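Local atomic coordinates of iron binding protein FbpA (Mannheimia haemolytica, PDB entry 1Q35), a protein that binds ferric iron in the periplasm, probably as the solute-binding component of a bacterial iron uptake system. Residues A[147-152]-A[295-300]; A[223-228]-A[288-293]; A[158-163]-A[309-314]. All blocks are in the same frame, centred on the assembly; numbering follows the deposited sequence. Where two conformers were deposited one is given.

Contact 1. Residues A[147-152]-A[295-300]. With EDO (1,2-ethanediol), chain B.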
loop_
_atom_site.group_PDB
_atom_site.type_symbol
_atom_site.label_atom_id
_atom_site.label_comp_id
_atom_site.label_asym_id
_atom_site.label_seq_id
_atom_site.Cartn_x
_atom_site.Cartn_y
_atom_site.Cartn_z
ATOM N N PHE A 147 -10.219 5.683 2.112
ATOM C CA PHE A 147 -11.599 6.143 2.213
ATOM C C PHE A 147 -12.525 5.031 2.726
ATOM O O PHE A 147 -13.500 5.304 3.423
ATOM C CB PHE A 147 -12.108 6.686 0.865
ATOM C CG PHE A 147 -11.204 7.715 0.215
ATOM C CD1 PHE A 147 -11.157 7.807 -1.163
ATOM C CD2 PHE A 147 -10.416 8.584 0.959
ATOM C CE1 PHE A 147 -10.340 8.733 -1.796
ATOM C CE2 PHE A 147 -9.597 9.518 0.330
ATOM C CZ PHE A 147 -9.570 9.598 -1.048
ATOM N N ALA A 148 -12.203 3.788 2.386
ATOM C CA ALA A 148 -12.955 2.630 2.850
ATOM C C ALA A 148 -12.869 2.485 4.367
ATOM O O ALA A 148 -13.871 2.217 5.022
ATOM C CB ALA A 148 -12.451 1.377 2.169
ATOM N N ALA A 149 -11.676 2.682 4.926
ATOM C CA ALA A 149 -11.521 2.687 6.377
ATOM C C ALA A 149 -12.363 3.809 6.989
ATOM O O ALA A 149 -13.014 3.623 8.016
ATOM C CB ALA A 149 -10.063 2.849 6.768
ATOM N N MET A 150 -12.363 4.974 6.347
ATOM C CA MET A 150 -13.142 6.101 6.834
ATOM C C MET A 150 -14.640 5.772 6.841
ATOM O O MET A 150 -15.343 6.161 7.765
ATOM C CB MET A 150 -12.828 7.359 6.026
ATOM C CG MET A 150 -11.377 7.804 6.207
ATOM S SD MET A 150 -10.891 9.252 5.277
ATOM C CE MET A 150 -11.571 10.543 6.330
ATOM N N ILE A 151 -15.131 5.030 5.854
ATOM C CA ILE A 151 -16.529 4.604 5.869
ATOM C C ILE A 151 -16.828 3.712 7.081
ATOM O O ILE A 151 -17.864 3.856 7.725
ATOM C CB ILE A 151 -16.919 3.897 4.556
ATOM C CG1 ILE A 151 -16.958 4.900 3.399
ATOM C CG2 ILE A 151 -18.274 3.184 4.704
ATOM C CD1 ILE A 151 -17.119 4.255 2.043
ATOM N N GLU A 152 -15.925 2.798 7.405
ATOM C CA GLU A 152 -16.111 1.963 8.595
ATOM C C GLU A 152 -16.272 2.829 9.846
ATOM O O GLU A 152 -17.115 2.555 10.703
ATOM C CB GLU A 152 -14.931 0.998 8.766
ATOM C CG GLU A 152 -15.125 -0.057 9.848
ATOM C CD GLU A 152 -16.020 -1.214 9.440
ATOM O OE1 GLU A 152 -16.698 -1.142 8.393
ATOM O OE2 GLU A 152 -16.052 -2.220 10.186
ATOM N N GLU A 295 -9.638 -6.866 6.891
ATOM C CA GLU A 295 -10.814 -7.254 6.114
ATOM C C GLU A 295 -11.917 -6.206 6.175
ATOM O O GLU A 295 -12.709 -6.096 5.246
ATOM C CB GLU A 295 -11.369 -8.600 6.584
ATOM C CG GLU A 295 -10.501 -9.794 6.220
ATOM C CD GLU A 295 -9.537 -10.202 7.322
ATOM O OE1 GLU A 295 -9.198 -9.374 8.198
ATOM O OE2 GLU A 295 -9.097 -11.369 7.301
ATOM N N ASP A 296 -11.973 -5.455 7.270
ATOM C CA ASP A 296 -12.978 -4.411 7.427
ATOM C C ASP A 296 -12.655 -3.139 6.640
ATOM O O ASP A 296 -13.535 -2.309 6.448
ATOM C CB ASP A 296 -13.213 -4.114 8.902
ATOM C CG ASP A 296 -13.871 -5.270 9.619
ATOM O OD1 ASP A 296 -14.757 -5.916 9.020
ATOM O OD2 ASP A 296 -13.540 -5.590 10.775
ATOM N N ILE A 297 -11.410 -2.981 6.191
ATOM C CA ILE A 297 -11.087 -1.977 5.176
ATOM C C ILE A 297 -11.679 -2.439 3.842
ATOM O O ILE A 297 -12.479 -1.731 3.224
ATOM C CB ILE A 297 -9.554 -1.778 5.040
ATOM C CG1 ILE A 297 -8.949 -1.280 6.356
ATOM C CG2 ILE A 297 -9.238 -0.814 3.890
ATOM C CD1 ILE A 297 -7.430 -1.338 6.379
ATOM N N ALA A 298 -11.287 -3.636 3.409
ATOM C CA ALA A 298 -11.667 -4.140 2.094
ATOM C C ALA A 298 -13.176 -4.217 1.902
ATOM O O ALA A 298 -13.679 -3.993 0.811
ATOM C CB ALA A 298 -11.036 -5.505 1.849
ATOM N N LYS A 299 -13.886 -4.536 2.979
ATOM C CA LYS A 299 -15.345 -4.643 2.989
ATOM C C LYS A 299 -16.022 -3.386 2.457
ATOM O O LYS A 299 -17.107 -3.448 1.882
ATOM C CB LYS A 299 -15.783 -4.893 4.445
ATOM C CG LYS A 299 -17.264 -4.910 4.770
ATOM C CD LYS A 299 -17.451 -5.232 6.263
ATOM C CE LYS A 299 -17.079 -4.065 7.204
ATOM N NZ LYS A 299 -17.130 -4.462 8.654
ATOM N N ASN A 300 -15.374 -2.244 2.655
ATOM C CA ASN A 300 -15.933 -0.945 2.296
ATOM C C ASN A 300 -15.384 -0.362 0.996
ATOM O O ASN A 300 -15.728 0.766 0.639
ATOM C CB ASN A 300 -15.691 0.048 3.435
ATOM C CG ASN A 300 -16.436 -0.327 4.683
ATOM O OD1 ASN A 300 -17.661 -0.340 4.706
ATOM N ND2 ASN A 300 -15.701 -0.662 5.729
HETATM C C1 EDO B . -13.056 -5.501 -3.226
HETATM O O1 EDO B . -13.546 -6.459 -4.152
HETATM C C2 EDO B . -12.966 -6.148 -1.852
HETATM O O2 EDO B . -14.271 -6.483 -1.395
HETATM O O HOH W 1 -19.007 -0.550 7.087
#
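Helix 141-168 meets the short helix 294-298 and the turn after it through Ala-148, Ile-151, Glu-152 and Asn-300, in a two-lobed periplasmic binding protein fold. Close packing of an alanine methyl on a backbone carbonyl lies beside a salt-bridge network that includes partly exposed Glu-152 and exposed Lys-299. The backbones come very near: the CA atoms of Ala-148 and Asn-300 are 4.7 Å apart. Small alanines permit this. Ala-148 CB lies against the carbonyl of Ile-297, with CB to Ile-297 O 3.3 Å, and against Asn-300 CB. Ala-149 CB touches Ile-297 CG1 at a looser 4.3 Å. Ile-297 also touches Ile-60 of helix 60-68.

Glu-152 carries the polar half. Its CG is anti to the backbone N (chi1 -171°), and the bend at chi2 brings CD over to Asn-300 and Lys-299. OE1 accepts from Asn-300 ND2 and a water; OE2 takes Lys-299 NZ. Asn-300 ND2 gives a nearly straight bond to Glu-152 OE1, 2.9 Å with an angle of 166° at the hydrogen. It arrives from above the carboxylate plane, while OE1 stays close to the amide plane of Asn-300. Lys-299 NZ reaches Glu-152 OE2 on the syn side, also at 2.9 Å. The same NZ pairs with Asp-296 OD1 at 2.8 Å. The lysine thus bridges two carboxylates whose planes are only 15° apart, and its charge should offset their repulsion. Asn-300 OD1 lies near Ile-151 CG2. The water closes the arrangement, donating to Glu-152 OE1 and to Asn-300 OD1, each at 2.7 Å.

Contact 2. Residues A[223-228]-A[288-293]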
loop_
_atom_site.group_PDB
_atom_site.type_symbol
_atom_site.label_atom_id
_atom_site.label_comp_id
_atom_site.label_asym_id
_atom_site.label_seq_id
_atom_site.Cartn_x
_atom_site.Cartn_y
_atom_site.Cartn_z
ATOM N N GLY A 223 -5.396 11.569 14.877
ATOM C CA GLY A 223 -6.767 11.743 15.309
ATOM C C GLY A 223 -7.315 10.475 15.939
ATOM O O GLY A 223 -6.578 9.553 16.281
ATOM N N GLU A 224 -8.634 10.418 16.054
ATOM C CA GLU A 224 -9.330 9.357 16.772
ATOM C C GLU A 224 -8.889 7.953 16.365
ATOM O O GLU A 224 -8.701 7.071 17.207
ATOM C CB GLU A 224 -10.835 9.514 16.528
ATOM C CG GLU A 224 -11.704 8.490 17.237
ATOM C CD GLU A 224 -13.193 8.692 17.007
ATOM O OE1 GLU A 224 -13.984 7.911 17.579
ATOM O OE2 GLU A 224 -13.578 9.618 16.257
ATOM N N HIS A 225 -8.751 7.743 15.060
ATOM C CA HIS A 225 -8.428 6.424 14.520
ATOM C C HIS A 225 -7.012 6.325 13.975
ATOM O O HIS A 225 -6.691 5.387 13.248
ATOM C CB HIS A 225 -9.452 6.044 13.459
ATOM C CG HIS A 225 -10.855 6.081 13.966
ATOM N ND1 HIS A 225 -11.440 5.013 14.610
ATOM C CD2 HIS A 225 -11.759 7.087 14.010
ATOM C CE1 HIS A 225 -12.672 5.337 14.959
ATOM N NE2 HIS A 225 -12.890 6.591 14.615
ATOM N N GLY A 226 -6.160 7.278 14.335
ATOM C CA GLY A 226 -4.743 7.163 14.065
ATOM C C GLY A 226 -4.376 7.164 12.593
ATOM O O GLY A 226 -5.033 7.784 11.760
ATOM N N THR A 227 -3.311 6.445 12.278
ATOM C CA THR A 227 -2.756 6.388 10.937
ATOM C C THR A 227 -3.244 5.136 10.219
ATOM O O THR A 227 -3.193 4.035 10.763
ATOM C CB THR A 227 -1.224 6.387 11.024
ATOM O OG1 THR A 227 -0.754 7.680 11.434
ATOM C CG2 THR A 227 -0.579 6.145 9.669
ATOM N N HIS A 228 -3.716 5.323 8.995
ATOM C CA HIS A 228 -4.125 4.235 8.122
ATOM C C HIS A 228 -2.938 3.378 7.717
ATOM O O HIS A 228 -1.929 3.881 7.225
ATOM C CB HIS A 228 -4.800 4.817 6.875
ATOM C CG HIS A 228 -5.140 3.814 5.815
ATOM N ND1 HIS A 228 -6.223 2.963 5.899
ATOM C CD2 HIS A 228 -4.548 3.551 4.625
ATOM C CE1 HIS A 228 -6.278 2.217 4.808
ATOM N NE2 HIS A 228 -5.276 2.556 4.016
ATOM N N LYS A 288 0.497 5.759 16.371
ATOM C CA LYS A 288 -0.698 4.993 16.679
ATOM C C LYS A 288 -1.372 4.566 15.378
ATOM O O LYS A 288 -1.877 5.404 14.625
ATOM C CB LYS A 288 -1.645 5.850 17.517
ATOM C CG LYS A 288 -2.921 5.159 17.973
ATOM C CD LYS A 288 -3.851 6.127 18.719
ATOM C CE LYS A 288 -4.552 7.131 17.795
ATOM N NZ LYS A 288 -5.393 8.109 18.557
ATOM N N SER A 289 -1.360 3.271 15.100
ATOM C CA SER A 289 -2.055 2.730 13.938
ATOM C C SER A 289 -3.556 2.648 14.187
ATOM O O SER A 289 -4.009 2.444 15.311
ATOM C CB SER A 289 -1.526 1.334 13.590
ATOM O OG SER A 289 -0.209 1.382 13.066
ATOM N N ASP A 290 -4.326 2.780 13.117
ATOM C CA ASP A 290 -5.741 2.443 13.142
ATOM C C ASP A 290 -5.855 0.979 13.560
ATOM O O ASP A 290 -5.127 0.136 13.052
ATOM C CB ASP A 290 -6.329 2.659 11.742
ATOM C CG ASP A 290 -7.833 2.690 11.727
ATOM O OD1 ASP A 290 -8.391 3.196 10.715
ATOM O OD2 ASP A 290 -8.533 2.241 12.649
ATOM N N THR A 291 -6.762 0.686 14.487
ATOM C CA THR A 291 -6.985 -0.688 14.941
ATOM C C THR A 291 -7.947 -1.461 14.048
ATOM O O THR A 291 -8.191 -2.637 14.298
ATOM C CB THR A 291 -7.521 -0.704 16.390
ATOM O OG1 THR A 291 -8.713 0.081 16.482
ATOM C CG2 THR A 291 -6.531 -0.060 17.354
ATOM N N ILE A 292 -8.506 -0.821 13.021
ATOM C CA ILE A 292 -9.423 -1.496 12.111
ATOM C C ILE A 292 -8.798 -2.794 11.579
ATOM O O ILE A 292 -7.615 -2.853 11.251
ATOM C CB ILE A 292 -9.815 -0.547 10.949
ATOM C CG1 ILE A 292 -10.990 -1.119 10.148
ATOM C CG2 ILE A 292 -8.612 -0.249 10.039
ATOM C CD1 ILE A 292 -11.529 -0.148 9.108
ATOM N N LYS A 293 -9.601 -3.845 11.516
ATOM C CA LYS A 293 -9.153 -5.103 10.932
ATOM C C LYS A 293 -8.990 -4.940 9.421
ATOM O O LYS A 293 -9.790 -4.263 8.774
ATOM C CB LYS A 293 -10.164 -6.209 11.209
ATOM C CG LYS A 293 -10.180 -6.728 12.623
ATOM C CD LYS A 293 -10.103 -8.256 12.655
ATOM C CE LYS A 293 -11.194 -8.931 11.822
ATOM N NZ LYS A 293 -10.647 -9.915 10.837
HETATM O O HOH W 2 -7.196 2.503 8.359
#
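Thr-227 and Ser-289 form a single beta bridge between two loops, and a type I turn from Gly-223 to Gly-226 leads into the bridge. The tight part is the backbone. Thr-227 N donates to Lys-288 O at 2.9 Å, and Asp-290 N returns a bond to Thr-227 O at the same length, with an angle of 171° at the hydrogen. Gly-226, with positive phi, brings its CA to 3.4 Å from Lys-288 O in a CA-H...O contact. Asp-290 CB packs on His-225 O at 3.1 Å.

Asp-290 CG is anti to the backbone N (chi1 -165°), which sets it 3.3 Å from His-225 O. Asp-290 OD2 accepts from Ile-292 N in an Asx turn. Asp-290 OD1 accepts a hydrogen bond from a water that also contacts His-228 ND1. OD1 is also hydrogen-bonded to His-153 NE2, on helix 141-168.

The solvent side is looser. The exposed Lys-288 chain bends at chi3, and its NZ donates a hydrogen bond to Gly-223 O (2.9 Å). That oxygen also accepts Gly-226 N, from the opposite face of its plane. Exposed Glu-224 points away from the second segment.

Around the bridge, the His-225 ring stacks on His-153, Ile-292 packs on helices 141-168 and 294-298, and the chain enters strand 228-236, where His-228 pairs with Arg-103 of strand 96-108.

Contact 3. Residues A[158-163]-A[309-314]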
loop_
_atom_site.group_PDB
_atom_site.type_symbol
_atom_site.label_atom_id
_atom_site.label_comp_id
_atom_site.label_asym_id
_atom_site.label_seq_id
_atom_site.Cartn_x
_atom_site.Cartn_y
_atom_site.Cartn_z
ATOM N N LYS A 158 -20.731 11.196 5.989
ATOM C CA LYS A 158 -19.580 11.940 6.492
ATOM C C LYS A 158 -18.355 11.720 5.611
ATOM O O LYS A 158 -17.583 12.649 5.391
ATOM C CB LYS A 158 -19.271 11.530 7.940
ATOM C CG LYS A 158 -18.168 12.324 8.641
ATOM C CD LYS A 158 -17.987 11.912 10.108
ATOM C CE LYS A 158 -18.966 12.585 11.056
ATOM N NZ LYS A 158 -19.227 11.748 12.271
ATOM N N THR A 159 -18.158 10.508 5.108
ATOM C CA THR A 159 -17.018 10.259 4.231
ATOM C C THR A 159 -17.174 11.029 2.911
ATOM O O THR A 159 -16.207 11.585 2.401
ATOM C CB THR A 159 -16.802 8.758 3.991
ATOM O OG1 THR A 159 -16.549 8.111 5.245
ATOM C CG2 THR A 159 -15.546 8.523 3.168
ATOM N N LYS A 160 -18.387 11.085 2.367
ATOM C CA LYS A 160 -18.625 11.861 1.150
ATOM C C LYS A 160 -18.366 13.345 1.384
ATOM O O LYS A 160 -17.758 14.002 0.543
ATOM C CB LYS A 160 -20.040 11.655 0.611
ATOM C CG LYS A 160 -20.239 12.302 -0.761
ATOM C CD LYS A 160 -21.592 11.965 -1.357
ATOM C CE LYS A 160 -21.769 12.623 -2.711
ATOM N NZ LYS A 160 -23.060 12.232 -3.335
ATOM N N ALA A 161 -18.821 13.870 2.515
ATOM C CA ALA A 161 -18.577 15.272 2.848
ATOM C C ALA A 161 -17.077 15.543 2.941
ATOM O O ALA A 161 -16.601 16.578 2.464
ATOM C CB ALA A 161 -19.278 15.665 4.132
ATOM N N PHE A 162 -16.330 14.613 3.533
ATOM C CA PHE A 162 -14.880 14.702 3.562
ATOM C C PHE A 162 -14.299 14.759 2.147
ATOM O O PHE A 162 -13.462 15.613 1.857
ATOM C CB PHE A 162 -14.275 13.533 4.350
ATOM C CG PHE A 162 -12.820 13.323 4.069
ATOM C CD1 PHE A 162 -11.869 14.206 4.557
ATOM C CD2 PHE A 162 -12.398 12.264 3.287
ATOM C CE1 PHE A 162 -10.522 14.015 4.285
ATOM C CE2 PHE A 162 -11.053 12.079 3.003
ATOM C CZ PHE A 162 -10.119 12.954 3.510
ATOM N N LEU A 163 -14.735 13.863 1.271
ATOM C CA LEU A 163 -14.221 13.843 -0.099
ATOM C C LEU A 163 -14.550 15.127 -0.854
ATOM O O LEU A 163 -13.737 15.584 -1.646
ATOM C CB LEU A 163 -14.748 12.632 -0.860
ATOM C CG LEU A 163 -14.205 11.282 -0.380
ATOM C CD1 LEU A 163 -14.940 10.147 -1.052
ATOM C CD2 LEU A 163 -12.710 11.162 -0.633
ATOM N N ASP A 309 -16.631 8.371 -7.289
ATOM C CA ASP A 309 -17.339 8.611 -8.542
ATOM C C ASP A 309 -18.411 9.688 -8.390
ATOM O O ASP A 309 -18.520 10.572 -9.240
ATOM C CB ASP A 309 -17.963 7.317 -9.063
ATOM C CG ASP A 309 -18.695 7.518 -10.371
ATOM O OD1 ASP A 309 -18.046 7.933 -11.352
ATOM O OD2 ASP A 309 -19.918 7.312 -10.502
ATOM N N GLU A 310 -19.195 9.638 -7.313
ATOM C CA GLU A 310 -20.269 10.607 -7.103
ATOM C C GLU A 310 -19.738 12.030 -7.001
ATOM O O GLU A 310 -20.324 12.954 -7.562
ATOM C CB GLU A 310 -21.074 10.267 -5.846
ATOM C CG GLU A 310 -21.969 9.052 -5.996
ATOM C CD GLU A 310 -22.629 8.637 -4.698
ATOM O OE1 GLU A 310 -23.159 7.512 -4.659
ATOM O OE2 GLU A 310 -22.626 9.430 -3.731
ATOM N N VAL A 311 -18.621 12.215 -6.301
ATOM C CA VAL A 311 -18.063 13.558 -6.135
ATOM C C VAL A 311 -17.222 13.986 -7.340
ATOM O O VAL A 311 -16.785 15.131 -7.404
ATOM C CB VAL A 311 -17.242 13.702 -4.819
ATOM C CG1 VAL A 311 -18.064 13.249 -3.618
ATOM C CG2 VAL A 311 -15.924 12.958 -4.886
ATOM N N LYS A 312 -17.003 13.071 -8.279
ATOM C CA LYS A 312 -16.182 13.323 -9.465
ATOM C C LYS A 312 -14.846 13.913 -9.019
ATOM O O LYS A 312 -14.435 15.002 -9.438
ATOM C CB LYS A 312 -16.914 14.216 -10.478
ATOM C CG LYS A 312 -18.171 13.570 -11.067
ATOM C CD LYS A 312 -17.840 12.377 -11.960
ATOM C CE LYS A 312 -19.074 11.807 -12.650
ATOM N NZ LYS A 312 -19.781 10.798 -11.811
ATOM N N PHE A 313 -14.175 13.156 -8.155
ATOM C CA PHE A 313 -13.005 13.631 -7.430
ATOM C C PHE A 313 -11.901 14.161 -8.336
ATOM O O PHE A 313 -11.227 15.132 -7.985
ATOM C CB PHE A 313 -12.440 12.515 -6.538
ATOM C CG PHE A 313 -11.394 12.992 -5.577
ATOM C CD1 PHE A 313 -11.751 13.495 -4.336
ATOM C CD2 PHE A 313 -10.059 12.970 -5.925
ATOM C CE1 PHE A 313 -10.794 13.947 -3.465
ATOM C CE2 PHE A 313 -9.099 13.425 -5.057
ATOM C CZ PHE A 313 -9.467 13.905 -3.821
ATOM N N ASP A 314 -11.697 13.504 -9.469
ATOM C CA ASP A 314 -10.585 13.837 -10.357
ATOM C C ASP A 314 -10.883 14.957 -11.351
ATOM O O ASP A 314 -9.983 15.406 -12.059
ATOM C CB ASP A 314 -10.146 12.599 -11.130
ATOM C CG ASP A 314 -9.499 11.544 -10.253
ATOM O OD1 ASP A 314 -9.197 11.807 -9.060
ATOM O OD2 ASP A 314 -9.240 10.411 -10.696
HETATM O O HOH W 3 -22.915 13.895 -5.555
#
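Glu-310, Val-311 and Phe-313 meet Lys-160 and Leu-163 where the C-terminal end of helix 301-311 packs on helix 141-168. A Schellman motif at Lys-312 ends the second helix.

Glu-310 comes first. Its extended chain crosses that of Lys-160 at about a right angle. Lys-160 is extended too, with CG anti to its backbone N (chi1 -172°). The salt bridge joins Lys-160 NZ to Glu-310 OE2 at 2.9 Å. NZ approaches on the anti side of the carboxylate, 28° out of its plane. A water accepts from the same NZ at 2.8 Å.

Val-311 is the apolar centre. Its CG1 lies 3.7 Å from Lys-160 CG and also meets Lys-160 CE. The two side chains slide past each other in opposite directions, while NZ pairs with Glu-310. Val-311 CG2 faces Leu-163 CB at 4.2 Å. Leu-163 also touches Leu-307, one turn earlier on helix 301-311.

Lys-312 takes positive phi (51°) and turns the chain away. Its NZ and N reach Asp-309 O from opposite faces of the carbonyl plane. Lys-167, further along helix 141-168, bonds to the carbonyls of Val-311 and Lys-312 at this helix end.

Phe-313 then turns back toward helix 141-168 and also packs on Val-308. Leu-163 O sits at the edge of its ring, near the ring plane, 3.8 Å from Phe-313 CE1.

In the fold
From the N terminus, helix 141-168 comes first and supplies one side of both contact 1 and contact 3. The loop of contact 2 follows, leading into strand 228-236. The chain then returns through 288-293, closing contact 2, the smallest of the three loops. Next, 295-300 closes contact 1, and 309-314 closes contact 3. Contact 2 therefore lies wholly within the spans of the other two, while contacts 1 and 3 cross. Together they fasten the successive helices 294-298 and 301-311 along helix 141-168. Ile-292 packs on Ala-149 and Ile-297, joining contacts 1 and 2. Phe-147 on Leu-163 joins contacts 1 and 3.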